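Local coordinates for protein protease Do-like 8, chloroplastic (Arabidopsis thaliana, PDB 4IC6) that probably works as a serine endopeptidase of the HtrA (Deg) family in chloroplast thylakoids, pairing a trypsin-like protease domain with a PDZ domain, at residues A[263-268]-A[279-284]; A[272-277]-A[308-313]; A[43-48]-A[83-88]. The protein carries 1 engineered substitution. All coordinates share one frame; numbering follows the deposited sequence.

Contact 1. Residues A[263-268]-A[279-284]; sequences LAPDPV and LVLQVP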
loop_
_atom_site.group_PDB
_atom_site.type_symbol
_atom_site.label_atom_id
_atom_site.label_comp_id
_atom_site.label_asym_id
_atom_site.label_seq_id
_atom_site.Cartn_x
_atom_site.Cartn_y
_atom_site.Cartn_z
ATOM N N LEU A 263 28.589 -9.000 12.339
ATOM C CA LEU A 263 29.502 -8.545 11.298
ATOM C C LEU A 263 28.717 -7.788 10.226
ATOM O O LEU A 263 27.567 -8.136 9.916
ATOM C CB LEU A 263 30.246 -9.734 10.678
ATOM C CG LEU A 263 31.113 -10.542 11.663
ATOM C CD1 LEU A 263 31.547 -11.867 11.057
ATOM C CD2 LEU A 263 32.328 -9.757 12.104
ATOM N N ALA A 264 29.337 -6.758 9.661
ATOM C CA ALA A 264 28.682 -5.933 8.652
ATOM C C ALA A 264 28.506 -6.696 7.356
ATOM O O ALA A 264 29.424 -7.361 6.888
ATOM C CB ALA A 264 29.488 -4.642 8.395
ATOM N N PRO A 265 27.316 -6.594 6.756
ATOM C CA PRO A 265 27.131 -7.136 5.414
ATOM C C PRO A 265 28.129 -6.445 4.463
ATOM O O PRO A 265 28.511 -5.300 4.730
ATOM C CB PRO A 265 25.693 -6.738 5.080
ATOM C CG PRO A 265 25.017 -6.577 6.401
ATOM C CD PRO A 265 26.066 -6.070 7.339
ATOM N N ASP A 266 28.565 -7.128 3.407
ATOM C CA ASP A 266 29.581 -6.585 2.502
ATOM C C ASP A 266 29.245 -5.192 1.952
ATOM O O ASP A 266 30.124 -4.328 1.855
ATOM C CB ASP A 266 29.820 -7.539 1.333
ATOM C CG ASP A 266 30.908 -8.546 1.617
ATOM O OD1 ASP A 266 31.105 -8.893 2.802
ATOM O OD2 ASP A 266 31.570 -8.988 0.651
ATOM N N PRO A 267 27.980 -4.978 1.557
ATOM C CA PRO A 267 27.601 -3.666 1.014
ATOM C C PRO A 267 27.740 -2.558 2.048
ATOM O O PRO A 267 28.066 -1.425 1.690
ATOM C CB PRO A 267 26.132 -3.852 0.630
ATOM C CG PRO A 267 25.991 -5.348 0.388
ATOM C CD PRO A 267 26.904 -5.977 1.410
ATOM N N VAL A 268 27.501 -2.881 3.315
ATOM C CA VAL A 268 27.665 -1.915 4.395
ATOM C C VAL A 268 29.150 -1.660 4.652
ATOM O O VAL A 268 29.585 -0.505 4.745
ATOM C CB VAL A 268 26.964 -2.392 5.693
ATOM C CG1 VAL A 268 27.410 -1.570 6.898
ATOM C CG2 VAL A 268 25.449 -2.341 5.525
ATOM N N LEU A 279 34.130 -6.608 8.977
ATOM C CA LEU A 279 34.005 -5.516 9.946
ATOM C C LEU A 279 33.058 -5.886 11.088
ATOM O O LEU A 279 31.901 -6.251 10.858
ATOM C CB LEU A 279 33.512 -4.238 9.262
ATOM C CG LEU A 279 33.009 -3.089 10.150
ATOM C CD1 LEU A 279 34.112 -2.527 11.031
ATOM C CD2 LEU A 279 32.374 -1.983 9.300
ATOM N N VAL A 280 33.560 -5.792 12.313
ATOM C CA VAL A 280 32.743 -6.032 13.498
ATOM C C VAL A 280 31.833 -4.836 13.762
ATOM O O VAL A 280 32.313 -3.753 14.078
ATOM C CB VAL A 280 33.624 -6.249 14.740
ATOM C CG1 VAL A 280 32.758 -6.387 16.011
ATOM C CG2 VAL A 280 34.528 -7.474 14.549
ATOM N N LEU A 281 30.525 -5.033 13.629
ATOM C CA LEU A 281 29.572 -3.985 13.981
ATOM C C LEU A 281 29.237 -3.994 15.474
ATOM O O LEU A 281 29.590 -3.061 16.200
ATOM C CB LEU A 281 28.290 -4.105 13.158
ATOM C CG LEU A 281 28.445 -3.908 11.648
ATOM C CD1 LEU A 281 27.085 -3.888 10.977
ATOM C CD2 LEU A 281 29.222 -2.625 11.346
ATOM N N GLN A 282 28.575 -5.058 15.928
ATOM C CA GLN A 282 28.116 -5.151 17.314
ATOM C C GLN A 282 28.698 -6.347 18.082
ATOM O O GLN A 282 28.844 -7.455 17.539
ATOM C CB GLN A 282 26.587 -5.169 17.362
ATOM N N VAL A 283 29.012 -6.108 19.353
ATOM C CA VAL A 283 29.562 -7.122 20.247
ATOM C C VAL A 283 28.728 -7.272 21.516
ATOM O O VAL A 283 28.875 -6.481 22.446
ATOM C CB VAL A 283 30.988 -6.752 20.661
ATOM C CG1 VAL A 283 31.501 -7.697 21.728
ATOM C CG2 VAL A 283 31.896 -6.749 19.443
ATOM N N PRO A 284 27.860 -8.302 21.560
ATOM C CA PRO A 284 26.954 -8.539 22.691
ATOM C C PRO A 284 27.693 -8.419 24.019
ATOM O O PRO A 284 28.832 -8.871 24.123
ATOM C CB PRO A 284 26.491 -9.983 22.475
ATOM C CG PRO A 284 26.603 -10.199 21.006
ATOM C CD PRO A 284 27.795 -9.389 20.562
HETATM O O HOH W 1 32.119 -7.038 6.932
#
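Leu-263, Leu-281 and Ala-264 carry this buried contact in the PDZ domain, where a short strand meets the antiparallel strand beside it and then turns off into a helix. Leu-263 faces Val-280 as a non-hydrogen-bonded antiparallel pair, with 4.7 Å between their CA atoms. Its CG lies anti to the carbonyl carbon, and from there Leu-263 CD2 swings to the partner strand, 4.0 Å from Val-280 CG2. The backbones touch as well: Leu-263 CA comes 3.3 Å from Leu-279 O in a CA-H...O contact. Leu-279 O also takes the single direct hydrogen bond between 263-268 and 279-284, from Ala-264 N at 2.9 Å, with the N-H nearly straight on the acceptor (166°) and the donor almost along the C=O axis. One step further, a water takes over from direct pairing: it donates to Ala-264 O and accepts from Leu-279 N, bridging the two backbones where the chain leaves the strand. Ala-264 aims its methyl at the other strand, and the forked end of Leu-281 straddles it. Leu-281 CG sits 3.5 Å from Ala-264 CB, tighter than usual for two carbons, while CD1 reaches Ala-264 CA. Leu-279 CD2 closes on Ala-264 CB at 4.0 Å. Pro-265 then takes the N-cap position of helix 266-271. Leu-281 and Gln-282 both face Glu-262, making a classic beta bulge; strand 278-282 pairs on with strand 310-314, and Leu-263 packs against Leu-325 of helix 322-329, whose Lys-322 NZ is hydrogen-bonded to Leu-263 O.

Contact 2. Residues A[272-277]-A[308-313]; sequences LNVRNG and GDIIVA
Ile-310 is the side chain to start from: it points from strand 310-314 of the PDZ domain toward the loop 272-277, which leads from helix 266-271 into strand 278-282. Its CG1 stands anti to the carbonyl carbon (chi1 -63°), so CG2 is anti to the backbone N, and the two branches do different jobs. Ile-310 CD1, at the end of the longer one, meets Val-274 tip to tip, 3.8 Å from Val-274 CG1 and 3.9 Å from Val-274 CG2. Val-274 has CG1 anti to its own N (chi1 180°), and that methyl also touches the second branch of Ile-310. On that branch Ile-310 CG2 comes 3.4 Å from Asn-276 O. Asn-276 extends with CG anti to N (chi1 -176°) and crosses Val-312 at about a right angle, Asn-276 ND2 lying 4.0 Å from Val-312 CG1. Between these pairs Gly-277 passes close to the strand, with Gly-277 CA 3.3 Å from Ile-311 O. A CB there would run into Ile-310 CG2 and Ile-311 O, and at the backbone angles of Gly-277 it would also be jammed against the carbonyl O of Asn-276. No hydrogen bond links the two segments: Ile-311 pairs with Ala-278 and Gly-277 with Lys-320. The chemistry is therefore mainly van der Waals packing, apolar at Val-274 and Ile-310, with carbonyl oxygens and the exposed Asn-276 amide touching carbon, and it depends on the fit of branched side chains and a bare glycine.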
loop_
_atom_site.group_PDB
_atom_site.type_symbol
_atom_site.label_atom_id
_atom_site.label_comp_id
_atom_site.label_asym_id
_atom_site.label_seq_id
_atom_site.Cartn_x
_atom_site.Cartn_y
_atom_site.Cartn_z
ATOM N N LEU A 272 31.477 1.849 4.037
ATOM C CA LEU A 272 32.286 2.468 5.097
ATOM C C LEU A 272 33.775 2.437 4.762
ATOM O O LEU A 272 34.624 2.676 5.623
ATOM C CB LEU A 272 32.045 1.763 6.439
ATOM C CG LEU A 272 30.630 1.909 6.999
ATOM C CD1 LEU A 272 30.416 1.014 8.226
ATOM C CD2 LEU A 272 30.341 3.372 7.327
ATOM N N ASN A 273 34.082 2.121 3.509
ATOM C CA ASN A 273 35.461 2.051 3.016
ATOM C C ASN A 273 36.326 0.968 3.675
ATOM O O ASN A 273 37.550 1.102 3.766
ATOM C CB ASN A 273 36.153 3.423 3.070
ATOM C CG ASN A 273 37.270 3.558 2.040
ATOM O OD1 ASN A 273 37.267 2.891 1.000
ATOM N ND2 ASN A 273 38.230 4.435 2.325
ATOM N N VAL A 274 35.683 -0.112 4.110
ATOM C CA VAL A 274 36.395 -1.303 4.550
ATOM C C VAL A 274 36.421 -2.316 3.415
ATOM O O VAL A 274 35.482 -3.106 3.237
ATOM C CB VAL A 274 35.731 -1.937 5.794
ATOM C CG1 VAL A 274 36.500 -3.187 6.221
ATOM C CG2 VAL A 274 35.652 -0.921 6.919
ATOM N N ARG A 275 37.513 -2.316 2.662
ATOM C CA ARG A 275 37.560 -3.063 1.407
ATOM C C ARG A 275 38.191 -4.437 1.564
ATOM O O ARG A 275 38.112 -5.275 0.665
ATOM C CB ARG A 275 38.277 -2.242 0.328
ATOM C CG ARG A 275 37.536 -0.953 -0.018
ATOM C CD ARG A 275 36.437 -1.206 -1.048
ATOM N NE ARG A 275 35.314 -0.267 -0.968
ATOM C CZ ARG A 275 35.424 1.053 -0.812
ATOM N NH1 ARG A 275 34.330 1.810 -0.766
ATOM N NH2 ARG A 275 36.620 1.628 -0.709
ATOM N N ASN A 276 38.813 -4.675 2.712
ATOM C CA ASN A 276 39.291 -6.014 3.015
ATOM C C ASN A 276 38.935 -6.424 4.444
ATOM O O ASN A 276 39.030 -5.619 5.379
ATOM C CB ASN A 276 40.798 -6.142 2.749
ATOM C CG ASN A 276 41.308 -7.556 2.963
ATOM O OD1 ASN A 276 41.020 -8.463 2.177
ATOM N ND2 ASN A 276 42.074 -7.752 4.033
ATOM N N GLY A 277 38.501 -7.668 4.602
ATOM C CA GLY A 277 38.230 -8.209 5.924
ATOM C C GLY A 277 36.770 -8.122 6.312
ATOM O O GLY A 277 35.944 -7.594 5.562
ATOM N N GLY A 308 34.737 -0.368 14.158
ATOM C CA GLY A 308 34.900 -1.566 14.962
ATOM C C GLY A 308 36.101 -2.294 14.395
ATOM O O GLY A 308 36.547 -1.983 13.284
ATOM N N ASP A 309 36.629 -3.262 15.129
ATOM C CA ASP A 309 37.764 -4.031 14.634
ATOM C C ASP A 309 37.423 -4.680 13.295
ATOM O O ASP A 309 36.255 -4.974 12.997
ATOM C CB ASP A 309 38.180 -5.092 15.657
ATOM N N ILE A 310 38.452 -4.902 12.486
ATOM C CA ILE A 310 38.266 -5.530 11.191
ATOM C C ILE A 310 39.105 -6.793 11.165
ATOM O O ILE A 310 40.326 -6.743 11.349
ATOM C CB ILE A 310 38.683 -4.585 10.029
ATOM C CG1 ILE A 310 37.791 -3.338 10.019
ATOM C CG2 ILE A 310 38.596 -5.323 8.706
ATOM C CD1 ILE A 310 38.430 -2.098 9.357
ATOM N N ILE A 311 38.442 -7.927 10.963
ATOM C CA ILE A 311 39.114 -9.221 11.013
ATOM C C ILE A 311 39.683 -9.577 9.642
ATOM O O ILE A 311 38.928 -9.787 8.685
ATOM C CB ILE A 311 38.143 -10.341 11.484
ATOM C CG1 ILE A 311 37.707 -10.093 12.930
ATOM C CG2 ILE A 311 38.782 -11.705 11.331
ATOM C CD1 ILE A 311 36.612 -11.063 13.407
ATOM N N VAL A 312 41.014 -9.652 9.558
ATOM C CA VAL A 312 41.692 -9.832 8.270
ATOM C C VAL A 312 42.299 -11.226 8.138
ATOM O O VAL A 312 42.563 -11.704 7.030
ATOM C CB VAL A 312 42.762 -8.737 8.019
ATOM C CG1 VAL A 312 42.106 -7.352 7.972
ATOM C CG2 VAL A 312 43.849 -8.777 9.082
ATOM N N ALA A 313 42.476 -11.894 9.273
ATOM C CA ALA A 313 43.048 -13.232 9.281
ATOM C C ALA A 313 42.588 -14.049 10.497
ATOM O O ALA A 313 42.523 -13.534 11.609
ATOM C CB ALA A 313 44.572 -13.141 9.257
#

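Contact 3. Residues A[43-48]-A[83-88]; sequences VNIFDV and HVIGNA
The end of strand 42-47 runs past the turn that opens helix 86-90, the two backbones coming nearest at Asp-47 and Ile-85, whose CA atoms are 5.2 Å apart. The strand belongs to the first of the two six-stranded antiparallel barrels of the trypsin-like protease fold, and the turn begins with His-83, predicted to be the charge-relay histidine. Inside the barrel, Ile-45 CG2 lies 3.8 Å from Ile-85 CG2, the two side chains crossing obliquely. Ile-85 keeps its CG1 in the crowded position between N and the carbonyl carbon (chi1 52°), which leaves the CG2 methyl to make this contact; Val-84 lies by the other branch of Ile-45. Asp-47, CG anti to N (chi1 -175°), thrusts its carboxylate at the first turn of the helix, where the bond from Ala-88 N and the helix start would probably stabilise its negative charge. Asp-47 OD1 is hydrogen-bonded to Thr-49 OG1, which is also hydrogen-bonded to Asn-87 ND2. An alanine at Asp-47 would lose both carboxylate oxygens, and with them the bonds to Ala-88 N and Thr-49 OG1, and would probably loosen the hold of the strand end on the helix start. Asp-47 OD2 accepts the N-H of Ala-88 through its syn lone pair, with Ala-88 N 2.7 Å away.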
loop_
_atom_site.group_PDB
_atom_site.type_symbol
_atom_site.label_atom_id
_atom_site.label_comp_id
_atom_site.label_asym_id
_atom_site.label_seq_id
_atom_site.Cartn_x
_atom_site.Cartn_y
_atom_site.Cartn_z
ATOM N N VAL A 43 10.983 -33.006 -7.281
ATOM C CA VAL A 43 9.782 -33.518 -6.628
ATOM C C VAL A 43 8.911 -32.380 -6.121
ATOM O O VAL A 43 9.341 -31.227 -6.076
ATOM C CB VAL A 43 10.103 -34.467 -5.447
ATOM C CG1 VAL A 43 10.941 -35.644 -5.909
ATOM C CG2 VAL A 43 10.803 -33.717 -4.315
ATOM N N ASN A 44 7.683 -32.719 -5.753
ATOM C CA ASN A 44 6.774 -31.784 -5.106
ATOM C C ASN A 44 6.620 -32.117 -3.618
ATOM O O ASN A 44 6.445 -33.280 -3.246
ATOM C CB ASN A 44 5.406 -31.797 -5.805
ATOM C CG ASN A 44 4.324 -31.152 -4.976
ATOM O OD1 ASN A 44 4.264 -29.925 -4.845
ATOM N ND2 ASN A 44 3.449 -31.976 -4.416
ATOM N N ILE A 45 6.695 -31.091 -2.773
ATOM C CA ILE A 45 6.557 -31.270 -1.331
ATOM C C ILE A 45 5.425 -30.404 -0.775
ATOM O O ILE A 45 5.442 -29.172 -0.919
ATOM C CB ILE A 45 7.865 -30.881 -0.590
ATOM C CG1 ILE A 45 9.036 -31.727 -1.093
ATOM C CG2 ILE A 45 7.689 -31.016 0.924
ATOM C CD1 ILE A 45 10.411 -31.224 -0.665
ATOM N N PHE A 46 4.438 -31.056 -0.164
ATOM C CA PHE A 46 3.412 -30.370 0.612
ATOM C C PHE A 46 3.662 -30.566 2.111
ATOM O O PHE A 46 3.778 -31.698 2.579
ATOM C CB PHE A 46 2.006 -30.866 0.239
ATOM C CG PHE A 46 1.536 -30.405 -1.121
ATOM C CD1 PHE A 46 1.338 -29.055 -1.384
ATOM C CD2 PHE A 46 1.284 -31.319 -2.134
ATOM C CE1 PHE A 46 0.902 -28.627 -2.634
ATOM C CE2 PHE A 46 0.842 -30.898 -3.383
ATOM C CZ PHE A 46 0.654 -29.552 -3.631
ATOM N N ASP A 47 3.760 -29.460 2.853
ATOM C CA ASP A 47 3.862 -29.499 4.317
ATOM C C ASP A 47 2.569 -30.088 4.879
ATOM O O ASP A 47 1.478 -29.544 4.655
ATOM C CB ASP A 47 4.083 -28.081 4.866
ATOM C CG ASP A 47 4.325 -28.050 6.377
ATOM O OD1 ASP A 47 3.687 -28.832 7.128
ATOM O OD2 ASP A 47 5.148 -27.222 6.824
ATOM N N VAL A 48 2.668 -31.199 5.602
ATOM C CA VAL A 48 1.445 -31.853 6.082
ATOM C C VAL A 48 0.684 -31.024 7.114
ATOM O O VAL A 48 -0.489 -31.299 7.382
ATOM C CB VAL A 48 1.682 -33.288 6.642
ATOM C CG1 VAL A 48 2.247 -34.211 5.560
ATOM C CG2 VAL A 48 2.576 -33.261 7.878
ATOM N N HIS A 83 12.437 -23.570 4.516
ATOM C CA HIS A 83 11.195 -22.813 4.401
ATOM C C HIS A 83 10.014 -23.546 3.756
ATOM O O HIS A 83 8.878 -23.250 4.097
ATOM C CB HIS A 83 11.422 -21.473 3.665
ATOM C CG HIS A 83 10.216 -20.579 3.677
ATOM N ND1 HIS A 83 9.438 -20.358 2.558
ATOM C CD2 HIS A 83 9.638 -19.882 4.679
ATOM C CE1 HIS A 83 8.437 -19.551 2.875
ATOM N NE2 HIS A 83 8.542 -19.242 4.154
ATOM N N VAL A 84 10.244 -24.482 2.831
ATOM C CA VAL A 84 9.087 -25.129 2.214
ATOM C C VAL A 84 8.331 -26.014 3.219
ATOM O O VAL A 84 7.121 -26.210 3.103
ATOM C CB VAL A 84 9.393 -25.910 0.905
ATOM C CG1 VAL A 84 10.250 -25.084 -0.054
ATOM C CG2 VAL A 84 9.995 -27.266 1.190
ATOM N N ILE A 85 9.044 -26.532 4.216
ATOM C CA ILE A 85 8.374 -27.215 5.319
ATOM C C ILE A 85 8.501 -26.443 6.619
ATOM O O ILE A 85 8.591 -27.041 7.686
ATOM C CB ILE A 85 8.890 -28.659 5.511
ATOM C CG1 ILE A 85 10.420 -28.688 5.625
ATOM C CG2 ILE A 85 8.430 -29.530 4.373
ATOM C CD1 ILE A 85 10.936 -29.892 6.416
ATOM N N GLY A 86 8.501 -25.114 6.523
ATOM C CA GLY A 86 8.761 -24.255 7.667
ATOM C C GLY A 86 7.737 -24.406 8.769
ATOM O O GLY A 86 8.068 -24.432 9.962
ATOM N N ASN A 87 6.470 -24.490 8.383
ATOM C CA ASN A 87 5.422 -24.640 9.378
ATOM C C ASN A 87 5.567 -25.932 10.165
ATOM O O ASN A 87 5.438 -25.937 11.385
ATOM C CB ASN A 87 4.027 -24.559 8.770
ATOM C CG ASN A 87 2.982 -24.169 9.799
ATOM O OD1 ASN A 87 3.144 -23.168 10.508
ATOM N ND2 ASN A 87 1.925 -24.980 9.924
ATOM N N ALA A 88 5.833 -27.032 9.473
ATOM C CA ALA A 88 6.031 -28.298 10.170
ATOM C C ALA A 88 7.259 -28.227 11.096
ATOM O O ALA A 88 7.220 -28.714 12.218
ATOM C CB ALA A 88 6.158 -29.440 9.182
#

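Overall arrangement
Contacts 1 and 2 belong to the PDZ domain and adjoin, their centres about 9 Å apart, because strands 278-282 and 310-314 are neighbours in one sheet; Val-280 N and Asp-309 O probably hydrogen-bond across that seam, and Leu-279 packs on Leu-272. Contact 3 lies in the first protease barrel, on the other side of the chain's centre, about 33 and 39 Å from the other two, centre to centre. All three are largely buried, though contact 2 has an exposed margin. Chemistry follows position: contact 1 combines strand pairing with leucine packing, contact 2 is mainly van der Waals packing without direct hydrogen bonds, and contact 3 alone places a carboxylate on a helix start.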